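Local coordinates for spore coat polysaccharide biosynthesis protein SpsE (Bacillus subtilis, PDB 1VLI) that probably acts as an N-acylneuraminate-9-phosphate synthase-like enzyme in the pathway that makes the polysaccharide of the spore coat, at residues A[170-175]-A[309-314]; A[146-151]-A[177-182]. One frame throughout, in Å; residues are numbered along the deposited sequence.

Contact 1. Residues A[170-175]-A[309-314]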
ATOM      1  N   ILE A 170      11.030   2.097 -12.294  1.00 58.16           N
ATOM      2  CA  ILE A 170      10.922   3.548 -12.154  1.00 60.17           C
ATOM      3  C   ILE A 170       9.725   4.147 -12.937  1.00 61.02           C
ATOM      4  O   ILE A 170       9.051   5.087 -12.477  1.00 61.54           O
ATOM      5  CB  ILE A 170      12.311   4.224 -12.415  1.00 62.15           C
ATOM      6  CG1 ILE A 170      12.329   5.697 -12.006  1.00 65.62           C
ATOM      7  CG2 ILE A 170      12.800   4.033 -13.858  1.00 63.38           C
ATOM      8  CD1 ILE A 170      12.359   5.925 -10.539  1.00 50.89           C
ATOM      9  N   SER A 171       9.416   3.542 -14.075  1.00 59.27           N
ATOM     10  CA  SER A 171       8.334   4.012 -14.899  1.00 59.37           C
ATOM     11  C   SER A 171       6.969   3.779 -14.255  1.00 57.11           C
ATOM     12  O   SER A 171       6.073   4.599 -14.423  1.00 54.81           O
ATOM     13  CB  SER A 171       8.414   3.357 -16.268  1.00 58.14           C
ATOM     14  OG  SER A 171       8.642   1.977 -16.099  1.00 65.99           O
ATOM     15  N   ASP A 172       6.808   2.688 -13.506  1.00 56.73           N
ATOM     16  CA  ASP A 172       5.546   2.458 -12.749  1.00 56.94           C
ATOM     17  C   ASP A 172       5.378   3.496 -11.644  1.00 57.87           C
ATOM     18  O   ASP A 172       4.251   3.990 -11.366  1.00 57.81           O
ATOM     19  CB  ASP A 172       5.530   1.063 -12.106  1.00 57.36           C
ATOM     20  CG  ASP A 172       5.989  -0.042 -13.062  1.00 57.88           C
ATOM     21  OD1 ASP A 172       5.440  -0.124 -14.171  1.00 55.71           O
ATOM     22  OD2 ASP A 172       6.885  -0.870 -12.784  1.00 63.12           O
ATOM     23  N   VAL A 173       6.503   3.826 -11.008  1.00 53.99           N
ATOM     24  CA  VAL A 173       6.488   4.770  -9.906  1.00 53.33           C
ATOM     25  C   VAL A 173       6.094   6.136 -10.485  1.00 57.39           C
ATOM     26  O   VAL A 173       5.188   6.834  -9.971  1.00 57.26           O
ATOM     27  CB  VAL A 173       7.819   4.768  -9.188  1.00 51.00           C
ATOM     28  CG1 VAL A 173       7.878   5.806  -8.146  1.00 41.75           C
ATOM     29  CG2 VAL A 173       8.040   3.446  -8.524  1.00 48.72           C
ATOM     30  N   HIS A 174       6.693   6.450 -11.627  1.00 56.80           N
ATOM     31  CA  HIS A 174       6.425   7.699 -12.312  1.00 58.01           C
ATOM     32  C   HIS A 174       4.988   7.862 -12.778  1.00 59.29           C
ATOM     33  O   HIS A 174       4.414   8.943 -12.633  1.00 61.57           O
ATOM     34  CB  HIS A 174       7.363   7.837 -13.492  1.00 57.52           C
ATOM     35  CG  HIS A 174       7.184   9.107 -14.252  1.00 57.43           C
ATOM     36  ND1 HIS A 174       7.601  10.326 -13.767  1.00 61.88           N
ATOM     37  CD2 HIS A 174       6.672   9.345 -15.479  1.00 62.23           C
ATOM     38  CE1 HIS A 174       7.333  11.265 -14.654  1.00 65.15           C
ATOM     39  NE2 HIS A 174       6.779  10.696 -15.706  1.00 66.11           N
ATOM     40  N   GLU A 175       4.415   6.786 -13.319  1.00 58.36           N
ATOM     41  CA  GLU A 175       3.093   6.811 -13.901  1.00 57.31           C
ATOM     42  C   GLU A 175       2.048   6.949 -12.806  1.00 57.73           C
ATOM     43  O   GLU A 175       1.038   7.634 -12.980  1.00 59.86           O
ATOM     44  CB  GLU A 175       2.834   5.553 -14.740  1.00 54.13           C
ATOM     45  CG  GLU A 175       1.544   5.600 -15.540  1.00 51.87           C
ATOM     46  CD  GLU A 175       1.440   4.504 -16.589  1.00 59.39           C
ATOM     47  OE1 GLU A 175       2.201   3.527 -16.482  1.00 62.85           O
ATOM     48  OE2 GLU A 175       0.604   4.616 -17.525  1.00 53.32           O
ATOM     49  N   GLU A 309       9.589 -10.742 -10.951  1.00120.74           N
ATOM     50  CA  GLU A 309       8.636 -10.119 -11.918  1.00120.40           C
ATOM     51  C   GLU A 309       7.137 -10.198 -11.556  1.00118.71           C
ATOM     52  O   GLU A 309       6.300 -10.692 -12.332  1.00117.45           O
ATOM     53  CB  GLU A 309       8.911 -10.557 -13.367  1.00119.58           C
ATOM     54  CG  GLU A 309       8.609 -12.016 -13.664  1.00121.07           C
ATOM     55  CD  GLU A 309       9.036 -12.423 -15.055  1.00123.03           C
ATOM     56  OE1 GLU A 309      10.195 -12.122 -15.435  1.00126.60           O
ATOM     57  OE2 GLU A 309       8.215 -13.050 -15.761  1.00128.65           O
ATOM     58  N   ILE A 310       6.826  -9.684 -10.365  1.00116.65           N
ATOM     59  CA  ILE A 310       5.456  -9.586  -9.881  1.00114.69           C
ATOM     60  C   ILE A 310       4.698  -8.495 -10.634  1.00111.85           C
ATOM     61  O   ILE A 310       3.465  -8.487 -10.686  1.00109.75           O
ATOM     62  CB  ILE A 310       5.430  -9.340  -8.351  1.00115.16           C
ATOM     63  CG1 ILE A 310       6.503  -8.329  -7.933  1.00116.61           C
ATOM     64  CG2 ILE A 310       5.606 -10.659  -7.585  1.00116.05           C
ATOM     65  CD1 ILE A 310       6.314  -7.798  -6.508  1.00116.58           C
ATOM     66  N   ARG A 311       5.455  -7.579 -11.229  1.00110.01           N
ATOM     67  CA  ARG A 311       4.884  -6.553 -12.097  1.00108.71           C
ATOM     68  C   ARG A 311       4.186  -7.122 -13.343  1.00106.63           C
ATOM     69  O   ARG A 311       3.301  -6.482 -13.915  1.00106.69           O
ATOM     70  CB  ARG A 311       5.928  -5.475 -12.453  1.00108.90           C
ATOM     71  CG  ARG A 311       7.250  -5.963 -13.035  1.00110.17           C
ATOM     72  CD  ARG A 311       8.230  -4.835 -13.324  1.00108.75           C
ATOM     73  NE  ARG A 311       7.578  -3.667 -13.928  1.00102.66           N
ATOM     74  CZ  ARG A 311       7.330  -3.521 -15.231  1.00105.77           C
ATOM     75  NH1 ARG A 311       7.676  -4.469 -16.100  1.00100.69           N
ATOM     76  NH2 ARG A 311       6.738  -2.419 -15.671  1.00101.58           N
ATOM     77  N   ASN A 312       4.579  -8.331 -13.735  1.00104.88           N
ATOM     78  CA  ASN A 312       3.949  -9.035 -14.852  1.00104.47           C
ATOM     79  C   ASN A 312       2.775  -9.930 -14.427  1.00101.08           C
ATOM     80  O   ASN A 312       1.724  -9.900 -15.060  1.00100.78           O
ATOM     81  CB  ASN A 312       4.990  -9.855 -15.656  1.00106.37           C
ATOM     82  CG  ASN A 312       6.059  -8.976 -16.350  1.00108.67           C
ATOM     83  OD1 ASN A 312       7.268  -9.231 -16.233  1.00107.97           O
ATOM     84  ND2 ASN A 312       5.611  -7.953 -17.078  1.00105.12           N
ATOM     85  N   PHE A 313       2.967 -10.710 -13.359  1.00 97.94           N
ATOM     86  CA  PHE A 313       1.973 -11.693 -12.897  1.00 94.55           C
ATOM     87  C   PHE A 313       1.143 -11.293 -11.657  1.00 89.89           C
ATOM     88  O   PHE A 313       0.202 -12.016 -11.308  1.00 89.50           O
ATOM     89  CB  PHE A 313       2.609 -13.100 -12.707  1.00 96.49           C
ATOM     90  CG  PHE A 313       3.304 -13.318 -11.356  1.00103.26           C
ATOM     91  CD1 PHE A 313       2.577 -13.724 -10.222  1.00108.89           C
ATOM     92  CD2 PHE A 313       4.693 -13.159 -11.229  1.00108.45           C
ATOM     93  CE1 PHE A 313       3.217 -13.930  -8.970  1.00109.88           C
ATOM     94  CE2 PHE A 313       5.343 -13.370  -9.984  1.00108.33           C
ATOM     95  CZ  PHE A 313       4.599 -13.756  -8.856  1.00105.47           C
ATOM     96  N   ALA A 314       1.475 -10.171 -10.997  1.00 83.44           N
ATOM     97  CA  ALA A 314       0.779  -9.787  -9.751  1.00 77.69           C
ATOM     98  C   ALA A 314       0.117  -8.396  -9.680  1.00 73.67           C
ATOM     99  O   ALA A 314      -0.842  -8.224  -8.899  1.00 72.30           O
ATOM    100  CB  ALA A 314       1.672 -10.025  -8.520  1.00 78.83           C
TER
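Asp172 and Arg311 meet in a two-pronged salt bridge that carries almost the whole of this surface contact. The arginine comes side-on, offering NE and NH2, one to each carboxylate oxygen. Its NH2 reaches Asp172 OD1 at 3.0 Å, with a fairly straight N-H...O angle of 161°. Beside this bond, Arg311 NE gives its hydrogen to Asp172 OD2 at 3.1 Å. Both oxygens use their syn lone pairs, and both lie close to the guanidinium plane. A weak third bond runs diagonally from Arg311 NH2 to Asp172 OD2, 3.3 Å. The two flat groups are only 22° from coplanar, the usual condition for paired bonds of this kind, although the side chains that bear them cross at about a right angle. In Arg311, CD lies anti to CA, and the bend at chi3 (-42°) then turns the NE/NH2 edge onto the acid. A long side chain is needed because the backbones stay well apart: even the nearest CA atoms, of Asp172 and Arg311, are 9.1 Å from each other.

Asp172 OD2 also accepts a hydrogen bond from the backbone N of Glu169, so this oxygen draws donors from two parts of the chain. Together with the two arginine bonds, it probably holds the carboxylate in this rotation, and the negative charge near the start of helix 170-181 probably suits the helix dipole. Around the bridge, Ile170 packs on Met211 and Leu212 of helix 208-215, and Val173 on Phe216 just after it. Across the contact, Ile310 of the short helix 310-313 rests on Tyr143 and Thr303, a little ahead of strand 317-320 in the chain.

Contact 2. Residues A[146-151]-A[177-182]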
ATOM      1  N   ASN A 146      -0.576   0.198 -10.330  1.00 53.02           N
ATOM      2  CA  ASN A 146      -0.971   0.477 -11.712  1.00 53.40           C
ATOM      3  C   ASN A 146      -2.478   0.514 -11.858  1.00 53.00           C
ATOM      4  O   ASN A 146      -2.989   0.487 -12.972  1.00 56.11           O
ATOM      5  CB  ASN A 146      -0.339  -0.549 -12.688  1.00 50.96           C
ATOM      6  CG  ASN A 146      -0.975  -1.929 -12.577  1.00 59.97           C
ATOM      7  OD1 ASN A 146      -1.580  -2.259 -11.545  1.00 51.13           O
ATOM      8  ND2 ASN A 146      -0.844  -2.752 -13.637  1.00 52.77           N
ATOM      9  N   HIS A 147      -3.195   0.599 -10.738  1.00 51.83           N
ATOM     10  CA  HIS A 147      -4.633   0.727 -10.793  1.00 54.59           C
ATOM     11  C   HIS A 147      -4.924   2.195 -10.955  1.00 57.47           C
ATOM     12  O   HIS A 147      -5.367   2.894 -10.005  1.00 62.19           O
ATOM     13  CB  HIS A 147      -5.281   0.197  -9.518  1.00 56.56           C
ATOM     14  CG  HIS A 147      -6.755   0.006  -9.627  1.00 54.24           C
ATOM     15  ND1 HIS A 147      -7.532   0.677 -10.552  1.00 56.68           N
ATOM     16  CD2 HIS A 147      -7.598  -0.792  -8.932  1.00 48.92           C
ATOM     17  CE1 HIS A 147      -8.791   0.301 -10.419  1.00 54.19           C
ATOM     18  NE2 HIS A 147      -8.861  -0.582  -9.436  1.00 51.45           N
ATOM     19  N   LEU A 148      -4.696   2.657 -12.173  1.00 55.17           N
ATOM     20  CA  LEU A 148      -4.747   4.073 -12.492  1.00 54.19           C
ATOM     21  C   LEU A 148      -6.135   4.687 -12.287  1.00 54.58           C
ATOM     22  O   LEU A 148      -6.227   5.788 -11.750  1.00 55.73           O
ATOM     23  CB  LEU A 148      -4.182   4.346 -13.897  1.00 52.42           C
ATOM     24  CG  LEU A 148      -2.741   3.872 -14.217  1.00 45.91           C
ATOM     25  CD1 LEU A 148      -2.310   4.580 -15.473  1.00 52.25           C
ATOM     26  CD2 LEU A 148      -1.682   4.125 -13.090  1.00 44.97           C
ATOM     27  N   PRO A 149      -7.216   4.013 -12.679  1.00 55.37           N
ATOM     28  CA  PRO A 149      -8.558   4.540 -12.361  1.00 56.73           C
ATOM     29  C   PRO A 149      -8.763   4.700 -10.843  1.00 58.73           C
ATOM     30  O   PRO A 149      -9.308   5.717 -10.400  1.00 60.94           O
ATOM     31  CB  PRO A 149      -9.499   3.509 -12.989  1.00 55.09           C
ATOM     32  CG  PRO A 149      -8.639   2.863 -14.119  1.00 55.41           C
ATOM     33  CD  PRO A 149      -7.301   2.756 -13.453  1.00 56.76           C
ATOM     34  N   LEU A 150      -8.271   3.742 -10.054  1.00 57.23           N
ATOM     35  CA  LEU A 150      -8.293   3.888  -8.606  1.00 55.41           C
ATOM     36  C   LEU A 150      -7.441   5.055  -8.125  1.00 57.09           C
ATOM     37  O   LEU A 150      -7.880   5.816  -7.256  1.00 63.83           O
ATOM     38  CB  LEU A 150      -7.872   2.601  -7.895  1.00 51.77           C
ATOM     39  CG  LEU A 150      -7.731   2.713  -6.365  1.00 60.57           C
ATOM     40  CD1 LEU A 150      -9.121   3.005  -5.635  1.00 47.10           C
ATOM     41  CD2 LEU A 150      -7.036   1.509  -5.780  1.00 55.41           C
ATOM     42  N   LEU A 151      -6.235   5.221  -8.668  1.00 56.90           N
ATOM     43  CA  LEU A 151      -5.376   6.306  -8.196  1.00 54.66           C
ATOM     44  C   LEU A 151      -6.025   7.658  -8.474  1.00 54.72           C
ATOM     45  O   LEU A 151      -5.898   8.570  -7.688  1.00 56.84           O
ATOM     46  CB  LEU A 151      -3.959   6.234  -8.813  1.00 52.07           C
ATOM     47  CG  LEU A 151      -3.144   4.977  -8.501  1.00 59.20           C
ATOM     48  CD1 LEU A 151      -1.843   4.968  -9.309  1.00 49.16           C
ATOM     49  CD2 LEU A 151      -2.848   4.790  -6.987  1.00 57.42           C
ATOM     50  N   TRP A 177       2.671   8.343  -9.920  1.00 57.85           N
ATOM     51  CA  TRP A 177       2.903   9.693  -9.425  1.00 58.85           C
ATOM     52  C   TRP A 177       2.179  10.749 -10.263  1.00 61.69           C
ATOM     53  O   TRP A 177       1.370  11.543  -9.719  1.00 62.61           O
ATOM     54  CB  TRP A 177       4.392   9.976  -9.363  1.00 56.54           C
ATOM     55  CG  TRP A 177       4.755  11.366  -8.868  1.00 59.35           C
ATOM     56  CD1 TRP A 177       4.822  11.808  -7.552  1.00 61.65           C
ATOM     57  CD2 TRP A 177       5.109  12.484  -9.674  1.00 56.38           C
ATOM     58  NE1 TRP A 177       5.182  13.134  -7.512  1.00 62.54           N
ATOM     59  CE2 TRP A 177       5.379  13.571  -8.800  1.00 61.59           C
ATOM     60  CE3 TRP A 177       5.246  12.679 -11.057  1.00 60.02           C
ATOM     61  CZ2 TRP A 177       5.753  14.825  -9.266  1.00 63.19           C
ATOM     62  CZ3 TRP A 177       5.606  13.920 -11.523  1.00 63.08           C
ATOM     63  CH2 TRP A 177       5.867  14.984 -10.635  1.00 67.78           C
ATOM     64  N   ARG A 178       2.458  10.737 -11.570  1.00 59.66           N
ATOM     65  CA  ARG A 178       1.813  11.617 -12.544  1.00 61.66           C
ATOM     66  C   ARG A 178       0.305  11.581 -12.511  1.00 59.26           C
ATOM     67  O   ARG A 178      -0.336  12.598 -12.728  1.00 60.56           O
ATOM     68  CB  ARG A 178       2.231  11.250 -13.968  1.00 59.61           C
ATOM     69  CG  ARG A 178       3.514  11.916 -14.388  1.00 80.65           C
ATOM     70  CD  ARG A 178       3.756  11.890 -15.890  1.00 99.03           C
ATOM     71  NE  ARG A 178       3.205  13.071 -16.549  1.00111.07           N
ATOM     72  CZ  ARG A 178       3.463  13.424 -17.803  1.00116.34           C
ATOM     73  NH1 ARG A 178       4.275  12.691 -18.558  1.00120.53           N
ATOM     74  NH2 ARG A 178       2.911  14.520 -18.308  1.00119.47           N
ATOM     75  N   THR A 179      -0.244  10.389 -12.315  1.00 56.89           N
ATOM     76  CA  THR A 179      -1.680  10.174 -12.322  1.00 57.64           C
ATOM     77  C   THR A 179      -2.360  10.885 -11.137  1.00 57.35           C
ATOM     78  O   THR A 179      -3.477  11.399 -11.266  1.00 58.66           O
ATOM     79  CB  THR A 179      -1.953   8.650 -12.246  1.00 59.16           C
ATOM     80  OG1 THR A 179      -1.425   7.999 -13.408  1.00 59.31           O
ATOM     81  CG2 THR A 179      -3.411   8.357 -12.320  1.00 50.40           C
ATOM     82  N   ILE A 180      -1.698  10.888  -9.983  1.00 54.78           N
ATOM     83  CA  ILE A 180      -2.233  11.549  -8.789  1.00 55.18           C
ATOM     84  C   ILE A 180      -2.055  13.051  -8.943  1.00 58.85           C
ATOM     85  O   ILE A 180      -2.961  13.830  -8.619  1.00 60.82           O
ATOM     86  CB  ILE A 180      -1.530  11.041  -7.514  1.00 52.60           C
ATOM     87  CG1 ILE A 180      -1.777   9.540  -7.363  1.00 41.47           C
ATOM     88  CG2 ILE A 180      -1.989  11.839  -6.259  1.00 58.00           C
ATOM     89  CD1 ILE A 180      -0.759   8.872  -6.456  1.00 40.91           C
ATOM     90  N   ARG A 181      -0.889  13.455  -9.439  1.00 57.59           N
ATOM     91  CA  ARG A 181      -0.619  14.853  -9.615  1.00 59.61           C
ATOM     92  C   ARG A 181      -1.572  15.492 -10.586  1.00 61.00           C
ATOM     93  O   ARG A 181      -2.049  16.592 -10.322  1.00 64.34           O
ATOM     94  CB  ARG A 181       0.807  15.086 -10.047  1.00 60.00           C
ATOM     95  CG  ARG A 181       1.707  15.199  -8.890  1.00 66.64           C
ATOM     96  CD  ARG A 181       3.016  15.772  -9.237  1.00 87.98           C
ATOM     97  NE  ARG A 181       3.038  17.232  -9.229  1.00102.90           N
ATOM     98  CZ  ARG A 181       3.254  17.979  -8.152  1.00104.19           C
ATOM     99  NH1 ARG A 181       3.446  17.421  -6.959  1.00105.42           N
ATOM    100  NH2 ARG A 181       3.266  19.297  -8.271  1.00105.99           N
ATOM    101  N   ALA A 182      -1.883  14.797 -11.683  1.00 58.90           N
ATOM    102  CA  ALA A 182      -2.760  15.343 -12.722  1.00 57.33           C
ATOM    103  C   ALA A 182      -4.144  15.739 -12.195  1.00 58.64           C
ATOM    104  O   ALA A 182      -4.837  16.533 -12.834  1.00 60.16           O
ATOM    105  CB  ALA A 182      -2.905  14.358 -13.884  1.00 55.23           C
TER
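Thr179 fits against one turn of the neighbouring helix, touching both Leu148 and Leu151. Its methyl faces the helix backbone: CG2, anti to the backbone N, sits 3.9 Å from the carbonyl O of Leu148 and 4.1 Å from Leu151 CB. One helical turn on from Leu148, on the buried side, Leu151 CB also meets Ile180 CG1 at 4.2 Å, an apolar contact between two buried residues. Here the backbones draw closest, with the CA atoms of Leu151 and Ile180 6.1 Å apart; this approach and the burial of both residues make the inner part the tight one. Ile180 also packs on Met161 and Phe163 of strand 161-164 and on Ile188 of strand 188-193.

The outer part is looser and more open to solvent, Leu148 and Thr179 both being partly exposed. Leu148 crosses Thr179 at about a right angle, and its CD2 lies 3.9 Å from Thr179 OG1. That hydroxyl is hydrogen-bonded within its own helix to the carbonyl O of Glu175, and no hydrogen bond links the two segments. With an alanine in place of Thr179, the loss of CG2 and OG1 would probably open a gap beside Leu148 and Leu151 and deprive the Glu175 carbonyl of its hydroxyl partner.

Two neighbouring helices, 148-155 and 170-181, thus pack side by side over parallel strands, as expected for successive beta-alpha units on the outer layer of a TIM barrel, the fold to which the NeuB family belongs.

From the N terminus, the chain first enters contact 2 at 146-151, runs through strand 161-164 and enters contact 1 at 170-175. It returns to contact 2 at 177-182, which closes a short helix-strand-helix excursion, with strand 161-164 between the two helices. Only much later, after the remaining barrel strands and helix 266-285, does 309-314 close contact 1. The two closures therefore cross rather than nest. Helix 170-181 serves both, with its first half in contact 1 and its second in contact 2; the centres lie about 13 Å apart, and Glu175 OE2 packs 3.6 Å from Leu148 CD1. Together they tie this helix to its barrel neighbour and to the short helix preceding strand 317-320.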